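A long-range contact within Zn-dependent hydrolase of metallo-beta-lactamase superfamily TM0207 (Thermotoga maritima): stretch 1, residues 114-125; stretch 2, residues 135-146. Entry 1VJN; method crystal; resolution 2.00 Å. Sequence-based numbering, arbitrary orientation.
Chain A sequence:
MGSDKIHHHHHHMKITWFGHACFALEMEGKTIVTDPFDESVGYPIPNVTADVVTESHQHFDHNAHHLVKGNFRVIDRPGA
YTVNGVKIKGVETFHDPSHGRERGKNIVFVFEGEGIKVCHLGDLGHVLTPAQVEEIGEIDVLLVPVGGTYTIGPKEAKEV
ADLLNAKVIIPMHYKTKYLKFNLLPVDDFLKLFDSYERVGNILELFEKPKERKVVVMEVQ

Stretch 1 (114-125) EGIKVCHLGDLG
Stretch 2 135-146: EIGEIDVLLVPV

The two stretches meet as neighbouring parallel strands. The strand ending at His120 and strand 141-145 approach to 4.8 Å with their N-to-C directions only 4° apart, and the contact buries 756 Å² in total. The register is Val118 with Val141, Cys119 with Leu142 and His120 with Leu143, at CA-CA distances of 4.6, 4.9 and 4.8 Å. Extended backbones suit this pairing: phi/psi is -113/137 at Val118, -126/124 at Cys119, -124/117 at Val141 and -109/126 at Leu142.

Hydrogen bonds follow the alternating parallel pattern. Val141 N donates to Lys117 O (3.0 Å, 167°), Cys119 N to Val141 O (2.8 Å, 165°), Leu143 N to Cys119 O (2.8 Å, 169°) and Leu121 N to Leu143 O (3.1 Å, 156°). Val118 CA also lies 3.3 Å from Val141 O, a CA-H...O contact. Before the ladder, Asp140 (phi/psi -88/-46, chi1 m) turns its side chain toward stretch 1, where its OD2 accepts from Lys117 N at 2.8 Å and 161°. Asp140 N in turn donates to Lys117 O at 2.9 Å, with a more bent angle of 138°, so Lys117 O receives two amides.

Val118, Val141, His120 and Leu143 share one face of the sheet. Both valines are t, and Val118 CG2 sits 4.1 Å from Val141 CB; Ile116 (m, t) extends this patch, its CG2 4.2 Å from Val141 CG2. Leu143 (m, t) brings CD1 to 3.7 Å from His120 CD2, obliquely to the ring. With chi1 t and chi2 -72°, His120 accepts at ND1 from Gly122 N (3.1 Å, 139°).

Cys119 and Leu142 point to the other face. The small Cys119 side chain (t) occupies a hollow lined by three larger residues: its CB is 3.7 Å from both Ile139 CG1 and Leu142 CD1, and its SG is 4.0 Å from Ile136 CG2. Leu142 (t, p) bends its end nearer to stretch 1, so CD1 also meets Leu121 CD1 at 3.5 Å. Leu121 (m, t) is the next bump: CD1 reaches Val144 CG2 (p) at 3.7 Å as well, while CB rests 4.0 Å from Pro145 CD.

Beyond the strand, Leu121 (-85/-4) and Gly122 (71/-137) turn the chain around Pro145. The C-gamma endo ring of this proline projects toward the turn, its CG 3.7 Å from Gly122 O and 4.3 Å from Leu124 CB (t, p).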

# COMPACT_ATOMS: atom_id res chain seq x y z
N GLU A 114 9.70 -3.99 -12.73
CA GLU A 114 9.19 -3.73 -14.07
C GLU A 114 9.16 -2.24 -14.39
O GLU A 114 8.20 -1.77 -15.00
CB GLU A 114 7.78 -4.32 -14.24
CG GLU A 114 7.79 -5.71 -14.87
CD GLU A 114 6.92 -6.68 -14.11
OE1 GLU A 114 6.35 -6.25 -13.08
OE2 GLU A 114 6.82 -7.86 -14.54
N GLY A 115 10.20 -1.51 -13.98
CA GLY A 115 10.19 -0.04 -14.04
C GLY A 115 8.93 0.63 -13.48
O GLY A 115 8.44 1.61 -14.02
N ILE A 116 8.37 0.08 -12.40
CA ILE A 116 7.24 0.67 -11.70
C ILE A 116 7.63 0.63 -10.23
O ILE A 116 8.19 -0.39 -9.77
CB ILE A 116 5.92 -0.11 -11.97
CG1 ILE A 116 5.56 -0.05 -13.47
CG2 ILE A 116 4.76 0.48 -11.15
CD1 ILE A 116 4.20 -0.69 -13.86
N LYS A 117 7.39 1.73 -9.52
CA LYS A 117 7.62 1.81 -8.09
C LYS A 117 6.28 1.87 -7.37
O LYS A 117 5.44 2.76 -7.61
CB LYS A 117 8.47 3.04 -7.69
CG LYS A 117 9.95 2.90 -7.94
CD LYS A 117 10.58 4.26 -8.10
CE LYS A 117 12.09 4.21 -8.12
NZ LYS A 117 12.60 3.87 -9.49
N VAL A 118 6.08 0.91 -6.49
CA VAL A 118 4.85 0.78 -5.74
C VAL A 118 5.19 1.05 -4.30
O VAL A 118 6.22 0.56 -3.81
CB VAL A 118 4.25 -0.63 -5.90
CG1 VAL A 118 2.92 -0.74 -5.12
CG2 VAL A 118 4.05 -0.97 -7.37
N CYS A 119 4.33 1.82 -3.63
CA CYS A 119 4.50 2.18 -2.21
C CYS A 119 3.28 1.85 -1.35
O CYS A 119 2.20 2.37 -1.56
CB CYS A 119 4.81 3.68 -2.05
SG CYS A 119 5.23 4.20 -0.36
N HIS A 120 3.51 1.07 -0.31
CA HIS A 120 2.49 0.79 0.68
C HIS A 120 2.83 1.59 1.91
O HIS A 120 3.83 1.34 2.60
CB HIS A 120 2.52 -0.69 1.01
CG HIS A 120 1.41 -1.16 1.89
ND1 HIS A 120 1.34 -0.84 3.23
CD2 HIS A 120 0.39 -2.01 1.64
CE1 HIS A 120 0.28 -1.44 3.75
NE2 HIS A 120 -0.29 -2.19 2.82
N LEU A 121 1.96 2.51 2.26
CA LEU A 121 2.28 3.41 3.36
C LEU A 121 1.98 2.91 4.78
O LEU A 121 2.31 3.59 5.74
CB LEU A 121 1.63 4.75 3.10
CG LEU A 121 2.29 5.65 2.02
CD1 LEU A 121 1.39 6.85 1.77
CD2 LEU A 121 3.72 6.11 2.36
N GLY A 122 1.39 1.73 4.92
CA GLY A 122 1.09 1.15 6.22
C GLY A 122 -0.04 1.97 6.87
O GLY A 122 -0.99 2.34 6.22
N ASP A 123 0.11 2.25 8.16
CA ASP A 123 -0.83 3.02 8.95
C ASP A 123 -0.26 4.40 9.23
O ASP A 123 -0.34 4.93 10.32
CB ASP A 123 -1.05 2.26 10.24
CG ASP A 123 -1.73 0.91 9.99
OD1 ASP A 123 -2.72 0.89 9.24
OD2 ASP A 123 -1.33 -0.16 10.44
N LEU A 124 0.28 5.02 8.19
CA LEU A 124 0.99 6.29 8.30
C LEU A 124 0.12 7.26 9.02
O LEU A 124 -1.03 7.46 8.62
CB LEU A 124 1.32 6.82 6.93
CG LEU A 124 2.08 8.17 6.90
CD1 LEU A 124 3.47 8.03 7.46
CD2 LEU A 124 2.15 8.64 5.49
N GLY A 125 0.72 7.88 10.05
CA GLY A 125 0.01 8.70 11.02
C GLY A 125 0.26 10.16 10.87
O GLY A 125 -0.38 10.97 11.58
N GLU A 135 13.97 9.65 0.98
CA GLU A 135 14.20 8.21 1.00
C GLU A 135 13.16 7.44 0.19
O GLU A 135 13.49 6.46 -0.43
CB GLU A 135 14.17 7.72 2.46
CG GLU A 135 14.84 6.38 2.73
CD GLU A 135 15.21 6.13 4.22
OE1 GLU A 135 14.92 7.02 5.09
OE2 GLU A 135 15.76 5.03 4.53
N ILE A 136 11.89 7.83 0.21
CA ILE A 136 10.90 7.06 -0.57
C ILE A 136 11.06 7.33 -2.08
O ILE A 136 11.02 6.39 -2.89
CB ILE A 136 9.47 7.27 -0.04
CG1 ILE A 136 9.35 6.67 1.36
CG2 ILE A 136 8.41 6.61 -0.99
CD1 ILE A 136 8.21 7.20 2.10
N GLY A 137 11.25 8.59 -2.45
CA GLY A 137 11.36 8.98 -3.87
C GLY A 137 10.04 9.06 -4.60
O GLY A 137 8.99 8.85 -4.00
N GLU A 138 10.07 9.35 -5.91
CA GLU A 138 8.85 9.37 -6.71
C GLU A 138 8.20 7.99 -6.79
O GLU A 138 8.88 7.01 -6.93
CB GLU A 138 9.10 9.97 -8.10
CG GLU A 138 9.60 11.40 -7.96
CD GLU A 138 9.12 12.31 -9.07
OE1 GLU A 138 9.01 11.84 -10.23
OE2 GLU A 138 8.85 13.49 -8.76
N ILE A 139 6.88 7.94 -6.61
CA ILE A 139 6.10 6.71 -6.60
C ILE A 139 5.17 6.67 -7.82
O ILE A 139 4.57 7.67 -8.19
CB ILE A 139 5.31 6.63 -5.28
CG1 ILE A 139 6.29 6.43 -4.11
CG2 ILE A 139 4.31 5.53 -5.31
CD1 ILE A 139 7.41 5.40 -4.37
N ASP A 140 5.04 5.50 -8.43
CA ASP A 140 4.06 5.28 -9.50
C ASP A 140 2.69 4.84 -9.00
O ASP A 140 1.66 5.33 -9.47
CB ASP A 140 4.61 4.23 -10.46
CG ASP A 140 5.92 4.67 -11.08
OD1 ASP A 140 5.97 5.82 -11.56
OD2 ASP A 140 6.96 3.97 -11.08
N VAL A 141 2.67 3.89 -8.08
CA VAL A 141 1.44 3.41 -7.48
C VAL A 141 1.54 3.56 -5.98
O VAL A 141 2.41 2.95 -5.34
CB VAL A 141 1.16 1.90 -7.81
CG1 VAL A 141 -0.20 1.47 -7.27
CG2 VAL A 141 1.21 1.64 -9.26
N LEU A 142 0.66 4.39 -5.42
CA LEU A 142 0.62 4.66 -4.00
C LEU A 142 -0.61 4.03 -3.30
O LEU A 142 -1.75 4.27 -3.68
CB LEU A 142 0.64 6.18 -3.76
CG LEU A 142 0.74 6.62 -2.31
CD1 LEU A 142 2.01 6.09 -1.63
CD2 LEU A 142 0.69 8.13 -2.32
N LEU A 143 -0.36 3.25 -2.26
CA LEU A 143 -1.39 2.68 -1.40
C LEU A 143 -1.40 3.52 -0.13
O LEU A 143 -0.41 3.52 0.62
CB LEU A 143 -1.09 1.23 -1.09
CG LEU A 143 -0.74 0.38 -2.34
CD1 LEU A 143 -0.37 -1.05 -1.90
CD2 LEU A 143 -1.82 0.34 -3.32
N VAL A 144 -2.50 4.26 0.10
CA VAL A 144 -2.45 5.35 1.11
C VAL A 144 -3.69 5.29 2.03
O VAL A 144 -4.80 5.16 1.55
CB VAL A 144 -2.29 6.76 0.39
CG1 VAL A 144 -3.47 7.08 -0.46
CG2 VAL A 144 -2.14 7.90 1.39
N PRO A 145 -3.50 5.32 3.36
CA PRO A 145 -4.59 5.35 4.29
C PRO A 145 -5.25 6.73 4.30
O PRO A 145 -4.55 7.71 4.12
CB PRO A 145 -3.91 5.07 5.65
CG PRO A 145 -2.55 5.57 5.49
CD PRO A 145 -2.21 5.35 4.07
N VAL A 146 -6.57 6.78 4.45
CA VAL A 146 -7.31 8.03 4.42
C VAL A 146 -8.42 8.18 5.47
O VAL A 146 -9.22 9.11 5.39
CB VAL A 146 -7.97 8.23 3.02
CG1 VAL A 146 -6.92 8.22 1.91
CG2 VAL A 146 -9.09 7.17 2.74